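Local coordinates for signal transduction protein PmrD (Escherichia coli, PDB 4HN7) that binds the phosphorylated response regulator BasR and so mediates induction of BasR-activated genes, giving polymyxin resistance in some natural isolates, at residues M1-C10 with D44-R58. Numbering follows the deposited sequence.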
ATOM      1  N   MET A   1      -9.565 -10.884  10.037  1.00 78.96           N
ATOM      2  CA  MET A   1      -9.135 -12.197   9.489  1.00 64.47           C
ATOM      3  C   MET A   1      -8.107 -12.082   8.396  1.00 59.85           C
ATOM      4  O   MET A   1      -8.167 -11.239   7.509  1.00 69.59           O
ATOM      5  CB  MET A   1     -10.314 -12.972   8.908  1.00 64.13           C
ATOM      6  CG  MET A   1     -11.188 -13.631   9.928  1.00 64.72           C
ATOM      7  SD  MET A   1     -12.414 -14.603   9.073  1.00 71.27           S
ATOM      8  CE  MET A   1     -13.347 -15.205  10.497  1.00 82.00           C
ATOM      9  N   GLU A   2      -7.207 -13.034   8.449  1.00 57.15           N
ATOM     10  CA  GLU A   2      -6.245 -13.257   7.438  1.00 50.65           C
ATOM     11  C   GLU A   2      -6.810 -14.309   6.532  1.00 44.87           C
ATOM     12  O   GLU A   2      -7.602 -15.137   6.956  1.00 44.02           O
ATOM     13  CB  GLU A   2      -4.974 -13.701   8.108  1.00 54.39           C
ATOM     14  CG  GLU A   2      -4.367 -12.600   9.000  1.00 61.23           C
ATOM     15  CD  GLU A   2      -3.042 -13.007   9.680  1.00 64.05           C
ATOM     16  OE1 GLU A   2      -2.918 -14.187  10.021  1.00 70.65           O
ATOM     17  OE2 GLU A   2      -2.133 -12.172   9.915  1.00 66.42           O
ATOM     18  N   TRP A   3      -6.399 -14.285   5.277  1.00 43.32           N
ATOM     19  CA  TRP A   3      -7.004 -15.113   4.265  1.00 39.14           C
ATOM     20  C   TRP A   3      -5.877 -15.699   3.560  1.00 39.49           C
ATOM     21  O   TRP A   3      -4.927 -15.029   3.332  1.00 39.96           O
ATOM     22  CB  TRP A   3      -7.771 -14.245   3.315  1.00 42.36           C
ATOM     23  CG  TRP A   3      -8.941 -13.579   3.988  1.00 51.15           C
ATOM     24  CD1 TRP A   3      -8.985 -12.319   4.554  1.00 45.73           C
ATOM     25  CD2 TRP A   3     -10.247 -14.179   4.230  1.00 48.65           C
ATOM     26  NE1 TRP A   3     -10.228 -12.130   5.135  1.00 46.06           N
ATOM     27  CE2 TRP A   3     -11.014 -13.241   4.928  1.00 42.27           C
ATOM     28  CE3 TRP A   3     -10.834 -15.403   3.886  1.00 44.04           C
ATOM     29  CZ2 TRP A   3     -12.319 -13.507   5.297  1.00 46.45           C
ATOM     30  CZ3 TRP A   3     -12.123 -15.662   4.263  1.00 43.85           C
ATOM     31  CH2 TRP A   3     -12.863 -14.719   4.938  1.00 47.73           C
ATOM     32  N   LEU A   4      -5.994 -16.940   3.172  1.00 45.21           N
ATOM     33  CA  LEU A   4      -5.005 -17.557   2.326  1.00 54.13           C
ATOM     34  C   LEU A   4      -5.541 -17.611   0.904  1.00 50.84           C
ATOM     35  O   LEU A   4      -6.653 -18.049   0.667  1.00 45.27           O
ATOM     36  CB  LEU A   4      -4.756 -18.954   2.843  1.00 62.30           C
ATOM     37  CG  LEU A   4      -3.318 -19.298   3.233  1.00 74.92           C
ATOM     38  CD1 LEU A   4      -2.350 -18.136   3.114  1.00 76.63           C
ATOM     39  CD2 LEU A   4      -3.284 -19.831   4.659  1.00 82.84           C
ATOM     40  N   VAL A   5      -4.783 -17.137  -0.049  1.00 42.39           N
ATOM     41  CA  VAL A   5      -5.236 -17.213  -1.419  1.00 46.46           C
ATOM     42  C   VAL A   5      -5.131 -18.629  -1.921  1.00 46.95           C
ATOM     43  O   VAL A   5      -4.037 -19.086  -2.116  1.00 55.64           O
ATOM     44  CB  VAL A   5      -4.368 -16.369  -2.309  1.00 45.52           C
ATOM     45  CG1 VAL A   5      -4.865 -16.437  -3.749  1.00 49.23           C
ATOM     46  CG2 VAL A   5      -4.312 -14.951  -1.763  1.00 51.25           C
ATOM     47  N   LYS A   6      -6.254 -19.306  -2.147  1.00 51.43           N
ATOM     48  CA  LYS A   6      -6.273 -20.689  -2.635  1.00 51.28           C
ATOM     49  C   LYS A   6      -6.245 -20.790  -4.136  1.00 52.27           C
ATOM     50  O   LYS A   6      -5.785 -21.782  -4.628  1.00 64.18           O
ATOM     51  CB  LYS A   6      -7.495 -21.445  -2.144  1.00 54.66           C
ATOM     52  CG  LYS A   6      -7.434 -21.905  -0.680  1.00 58.79           C
ATOM     53  CD  LYS A   6      -6.361 -22.961  -0.460  1.00 72.61           C
ATOM     54  CE  LYS A   6      -6.951 -24.264   0.081  1.00 87.91           C
ATOM     55  NZ  LYS A   6      -6.187 -25.469  -0.394  1.00101.63           N
ATOM     56  N   LYS A   7      -6.749 -19.797  -4.853  1.00 54.18           N
ATOM     57  CA  LYS A   7      -6.773 -19.796  -6.311  1.00 47.96           C
ATOM     58  C   LYS A   7      -6.803 -18.399  -6.781  1.00 50.94           C
ATOM     59  O   LYS A   7      -7.477 -17.621  -6.185  1.00 57.17           O
ATOM     60  CB  LYS A   7      -8.062 -20.357  -6.864  1.00 59.22           C
ATOM     61  CG  LYS A   7      -8.481 -21.743  -6.430  1.00 67.26           C
ATOM     62  CD  LYS A   7     -10.001 -21.829  -6.549  1.00 82.78           C
ATOM     63  CE  LYS A   7     -10.533 -23.248  -6.463  1.00102.32           C
ATOM     64  NZ  LYS A   7     -10.584 -23.872  -7.815  1.00121.85           N
ATOM     65  N   SER A   8      -6.160 -18.121  -7.913  1.00 62.96           N
ATOM     66  CA  SER A   8      -6.054 -16.787  -8.565  1.00 66.60           C
ATOM     67  C   SER A   8      -6.471 -16.849 -10.050  1.00 70.19           C
ATOM     68  O   SER A   8      -6.535 -17.908 -10.663  1.00 81.92           O
ATOM     69  CB  SER A   8      -4.630 -16.212  -8.427  1.00 69.69           C
ATOM     70  OG  SER A   8      -4.458 -15.005  -9.138  1.00 77.42           O
ATOM     71  N   CYS A   9      -6.772 -15.690 -10.600  1.00 76.35           N
ATOM     72  CA  CYS A   9      -7.533 -15.554 -11.838  1.00 93.80           C
ATOM     73  C   CYS A   9      -7.326 -14.096 -12.228  1.00104.66           C
ATOM     74  O   CYS A   9      -7.423 -13.189 -11.390  1.00 94.21           O
ATOM     75  CB  CYS A   9      -9.027 -15.841 -11.589  1.00108.63           C
ATOM     76  SG  CYS A   9      -9.956 -16.601 -12.966  1.00121.07           S
ATOM     77  N   CYS A  10      -7.037 -13.865 -13.497  1.00128.73           N
ATOM     78  CA  CYS A  10      -6.327 -12.659 -13.874  1.00132.54           C
ATOM     79  C   CYS A  10      -7.177 -11.748 -14.739  1.00139.91           C
ATOM     80  O   CYS A  10      -8.310 -12.094 -15.132  1.00129.50           O
ATOM     81  CB  CYS A  10      -5.022 -13.044 -14.583  1.00132.25           C
ATOM     82  SG  CYS A  10      -5.140 -14.593 -15.527  1.00143.97           S
ATOM     83  N   ASP A  44      -0.248 -17.053  -0.955  1.00 47.67           N
ATOM     84  CA  ASP A  44      -0.150 -15.788  -0.242  1.00 44.44           C
ATOM     85  C   ASP A  44      -1.177 -15.605   0.895  1.00 44.23           C
ATOM     86  O   ASP A  44      -2.281 -16.164   0.932  1.00 40.66           O
ATOM     87  CB  ASP A  44      -0.187 -14.619  -1.193  1.00 50.41           C
ATOM     88  CG  ASP A  44       1.087 -14.520  -2.037  1.00 65.26           C
ATOM     89  OD1 ASP A  44       1.221 -13.612  -2.897  1.00 78.15           O
ATOM     90  OD2 ASP A  44       1.977 -15.368  -1.848  1.00 71.47           O
ATOM     91  N   LEU A  45      -0.721 -14.862   1.889  1.00 43.09           N
ATOM     92  CA  LEU A  45      -1.515 -14.476   3.011  1.00 45.85           C
ATOM     93  C   LEU A  45      -1.930 -13.015   2.771  1.00 49.43           C
ATOM     94  O   LEU A  45      -1.094 -12.167   2.473  1.00 48.39           O
ATOM     95  CB  LEU A  45      -0.664 -14.524   4.273  1.00 45.23           C
ATOM     96  CG  LEU A  45      -1.236 -14.070   5.607  1.00 44.35           C
ATOM     97  CD1 LEU A  45      -2.127 -15.129   6.129  1.00 44.72           C
ATOM     98  CD2 LEU A  45      -0.136 -13.824   6.603  1.00 44.79           C
ATOM     99  N   LEU A  46      -3.211 -12.726   2.972  1.00 51.15           N
ATOM    100  CA  LEU A  46      -3.702 -11.341   3.032  1.00 51.73           C
ATOM    101  C   LEU A  46      -4.150 -10.975   4.425  1.00 48.36           C
ATOM    102  O   LEU A  46      -5.006 -11.635   4.961  1.00 56.49           O
ATOM    103  CB  LEU A  46      -4.891 -11.166   2.111  1.00 50.33           C
ATOM    104  CG  LEU A  46      -4.563 -11.464   0.668  1.00 51.53           C
ATOM    105  CD1 LEU A  46      -5.882 -11.593  -0.021  1.00 58.56           C
ATOM    106  CD2 LEU A  46      -3.729 -10.370   0.049  1.00 51.63           C
ATOM    107  N   SER A  47      -3.606  -9.915   4.997  1.00 49.01           N
ATOM    108  CA  SER A  47      -3.890  -9.582   6.373  1.00 47.76           C
ATOM    109  C   SER A  47      -4.523  -8.233   6.371  1.00 49.03           C
ATOM    110  O   SER A  47      -4.049  -7.351   5.683  1.00 53.63           O
ATOM    111  CB  SER A  47      -2.587  -9.547   7.134  1.00 47.83           C
ATOM    112  OG  SER A  47      -1.551 -10.094   6.292  1.00 67.69           O
ATOM    113  N   PRO A  48      -5.588  -8.051   7.154  1.00 50.23           N
ATOM    114  CA  PRO A  48      -6.281  -6.773   7.260  1.00 52.17           C
ATOM    115  C   PRO A  48      -5.403  -5.659   7.731  1.00 50.50           C
ATOM    116  O   PRO A  48      -4.662  -5.870   8.649  1.00 56.38           O
ATOM    117  CB  PRO A  48      -7.323  -7.032   8.316  1.00 49.89           C
ATOM    118  CG  PRO A  48      -6.776  -8.151   9.085  1.00 52.84           C
ATOM    119  CD  PRO A  48      -6.096  -9.024   8.115  1.00 52.73           C
ATOM    120  N   LEU A  49      -5.459  -4.515   7.060  1.00 51.60           N
ATOM    121  CA  LEU A  49      -4.949  -3.224   7.568  1.00 56.15           C
ATOM    122  C   LEU A  49      -6.083  -2.313   8.083  1.00 64.14           C
ATOM    123  O   LEU A  49      -6.070  -1.791   9.200  1.00 74.27           O
ATOM    124  CB  LEU A  49      -4.248  -2.430   6.456  1.00 50.67           C
ATOM    125  CG  LEU A  49      -2.878  -2.927   6.035  1.00 52.91           C
ATOM    126  CD1 LEU A  49      -2.339  -2.173   4.842  1.00 49.96           C
ATOM    127  CD2 LEU A  49      -1.931  -2.788   7.203  1.00 59.38           C
ATOM    128  N   GLN A  50      -7.050  -2.123   7.216  1.00 68.71           N
ATOM    129  CA  GLN A  50      -8.097  -1.168   7.375  1.00 74.66           C
ATOM    130  C   GLN A  50      -9.333  -1.755   6.648  1.00 87.70           C
ATOM    131  O   GLN A  50      -9.425  -2.990   6.439  1.00 99.32           O
ATOM    132  CB  GLN A  50      -7.617   0.136   6.787  1.00 74.55           C
ATOM    133  CG  GLN A  50      -8.721   1.054   6.376  1.00 82.81           C
ATOM    134  CD  GLN A  50      -8.232   2.423   6.163  1.00 85.97           C
ATOM    135  OE1 GLN A  50      -8.481   2.994   5.120  1.00 89.41           O
ATOM    136  NE2 GLN A  50      -7.519   2.967   7.138  1.00 82.08           N
ATOM    137  N   ASN A  51     -10.296  -0.911   6.303  1.00 88.26           N
ATOM    138  CA  ASN A  51     -11.580  -1.393   5.852  1.00 90.84           C
ATOM    139  C   ASN A  51     -11.313  -1.800   4.446  1.00 82.56           C
ATOM    140  O   ASN A  51     -10.981  -0.930   3.651  1.00 98.60           O
ATOM    141  CB  ASN A  51     -12.659  -0.280   5.882  1.00100.39           C
ATOM    142  CG  ASN A  51     -13.247  -0.023   7.277  1.00 99.99           C
ATOM    143  OD1 ASN A  51     -14.457  -0.148   7.459  1.00100.13           O
ATOM    144  ND2 ASN A  51     -12.410   0.369   8.249  1.00 95.53           N
ATOM    145  N   ALA A  52     -11.380  -3.098   4.138  1.00 72.23           N
ATOM    146  CA  ALA A  52     -11.122  -3.579   2.754  1.00 62.50           C
ATOM    147  C   ALA A  52      -9.726  -3.292   2.203  1.00 55.98           C
ATOM    148  O   ALA A  52      -9.491  -3.487   1.041  1.00 55.46           O
ATOM    149  CB  ALA A  52     -12.158  -3.025   1.809  1.00 61.25           C
ATOM    150  N   LEU A  53      -8.803  -2.829   3.042  1.00 57.19           N
ATOM    151  CA  LEU A  53      -7.410  -2.694   2.672  1.00 51.42           C
ATOM    152  C   LEU A  53      -6.665  -3.790   3.416  1.00 48.41           C
ATOM    153  O   LEU A  53      -6.860  -4.007   4.605  1.00 47.65           O
ATOM    154  CB  LEU A  53      -6.886  -1.311   3.020  1.00 52.88           C
ATOM    155  CG  LEU A  53      -5.651  -0.923   2.254  1.00 54.40           C
ATOM    156  CD1 LEU A  53      -5.879  -0.828   0.789  1.00 57.11           C
ATOM    157  CD2 LEU A  53      -5.153   0.408   2.716  1.00 60.40           C
ATOM    158  N   TYR A  54      -5.873  -4.543   2.664  1.00 50.97           N
ATOM    159  CA  TYR A  54      -5.183  -5.763   3.112  1.00 49.08           C
ATOM    160  C   TYR A  54      -3.755  -5.615   2.665  1.00 46.92           C
ATOM    161  O   TYR A  54      -3.458  -4.810   1.819  1.00 51.79           O
ATOM    162  CB  TYR A  54      -5.825  -7.017   2.486  1.00 42.68           C
ATOM    163  CG  TYR A  54      -7.103  -7.411   3.186  1.00 41.24           C
ATOM    164  CD1 TYR A  54      -8.288  -6.886   2.828  1.00 49.70           C
ATOM    165  CD2 TYR A  54      -7.114  -8.306   4.205  1.00 48.31           C
ATOM    166  CE1 TYR A  54      -9.475  -7.223   3.474  1.00 42.91           C
ATOM    167  CE2 TYR A  54      -8.288  -8.655   4.855  1.00 47.46           C
ATOM    168  CZ  TYR A  54      -9.469  -8.081   4.472  1.00 47.71           C
ATOM    169  OH  TYR A  54     -10.674  -8.370   5.074  1.00 54.02           O
ATOM    170  N   CYS A  55      -2.842  -6.334   3.279  1.00 52.08           N
ATOM    171  CA  CYS A  55      -1.517  -6.391   2.746  1.00 47.70           C
ATOM    172  C   CYS A  55      -1.197  -7.841   2.415  1.00 43.90           C
ATOM    173  O   CYS A  55      -1.860  -8.753   2.874  1.00 49.16           O
ATOM    174  CB  CYS A  55      -0.518  -5.737   3.695  1.00 50.66           C
ATOM    175  SG  CYS A  55      -0.476  -6.303   5.400  1.00 54.13           S
ATOM    176  N   ILE A  56      -0.177  -8.037   1.601  1.00 48.02           N
ATOM    177  CA  ILE A  56       0.208  -9.337   1.087  1.00 49.33           C
ATOM    178  C   ILE A  56       1.388  -9.816   1.907  1.00 44.49           C
ATOM    179  O   ILE A  56       2.417  -9.142   1.984  1.00 44.99           O
ATOM    180  CB  ILE A  56       0.560  -9.238  -0.428  1.00 48.84           C
ATOM    181  CG1 ILE A  56      -0.613  -8.623  -1.221  1.00 47.52           C
ATOM    182  CG2 ILE A  56       0.897 -10.611  -1.019  1.00 48.47           C
ATOM    183  CD1 ILE A  56      -0.169  -7.880  -2.465  1.00 48.40           C
ATOM    184  N   ASN A  57       1.241 -10.961   2.548  1.00 47.96           N
ATOM    185  CA  ASN A  57       2.372 -11.601   3.295  1.00 43.18           C
ATOM    186  C   ASN A  57       2.964 -10.629   4.318  1.00 46.21           C
ATOM    187  O   ASN A  57       4.180 -10.489   4.505  1.00 50.31           O
ATOM    188  CB  ASN A  57       3.448 -12.063   2.341  1.00 43.96           C
ATOM    189  CG  ASN A  57       2.996 -13.150   1.442  1.00 43.45           C
ATOM    190  OD1 ASN A  57       2.133 -13.958   1.781  1.00 45.68           O
ATOM    191  ND2 ASN A  57       3.562 -13.171   0.267  1.00 43.58           N
ATOM    192  N   ARG A  58       2.053  -9.935   4.960  1.00 53.48           N
ATOM    193  CA  ARG A  58       2.329  -9.059   6.031  1.00 49.86           C
ATOM    194  C   ARG A  58       3.252  -7.947   5.646  1.00 54.90           C
ATOM    195  O   ARG A  58       3.818  -7.317   6.513  1.00 64.05           O
ATOM    196  CB  ARG A  58       2.802  -9.869   7.214  1.00 58.32           C
ATOM    197  CG  ARG A  58       1.661 -10.125   8.178  1.00 66.12           C
ATOM    198  CD  ARG A  58       1.719 -11.428   8.939  1.00 71.07           C
ATOM    199  NE  ARG A  58       1.771 -11.148  10.382  1.00 88.43           N
ATOM    200  CZ  ARG A  58       0.780 -10.658  11.119  1.00 89.17           C
ATOM    201  NH1 ARG A  58      -0.410 -10.393  10.578  1.00 85.82           N
ATOM    202  NH2 ARG A  58       0.992 -10.446  12.421  1.00101.02           N
TER
HETATM  203  O   HOH W   1     -11.235  -9.862   7.117  1.00 62.89           O
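Trp3 and Leu46 form an antiparallel hydrogen-bonded pair where the axes of strands 3-9 and 45-50 run at 149°, Leu46 N giving to Trp3 O at 2.9 Å and Trp3 N returning a bond to Leu46 O. A third bond, from Val5 N to Asp44 O (2.9 Å), frames the non-hydrogen-bonded pair Leu4–Leu45; the bonds lie at the start of strand 3-9 and at the start of, and just before, strand 45-50. Because these are the first and last strands in the order across the sheet, this short seam is what closes the six-stranded antiparallel barrel.

On the face bearing Trp3, the indole CD1 meets Tyr54 CE2 at 3.7 Å, with the two ring planes 71° apart. A water lies in the indole plane at its edge, accepts from Trp3 NE1 and is hydrogen-bonded to Tyr54 OH at 2.6 Å. Further along, Val5 CG2 packs against Leu46 CD1, and both side chains reach Leu21 of strand 16-23. On the other face, Leu45 CD1 lies against Glu2 CB. The extended Glu2 chain continues past Ser47 CB, and its OE2 forms a salt bridge with Arg58 NH1 at 2.6 Å, the carboxylate and guanidinium planes standing 83° apart.

Such crossed planes, with a single close oxygen-to-nitrogen contact, argue against a two-pronged pairing in this model. The backbone bonds thus set the register of the closure, while the water lets Trp3 NE1 and Tyr54 OH, too far apart at 3.8 Å for a good direct bond, share one partner.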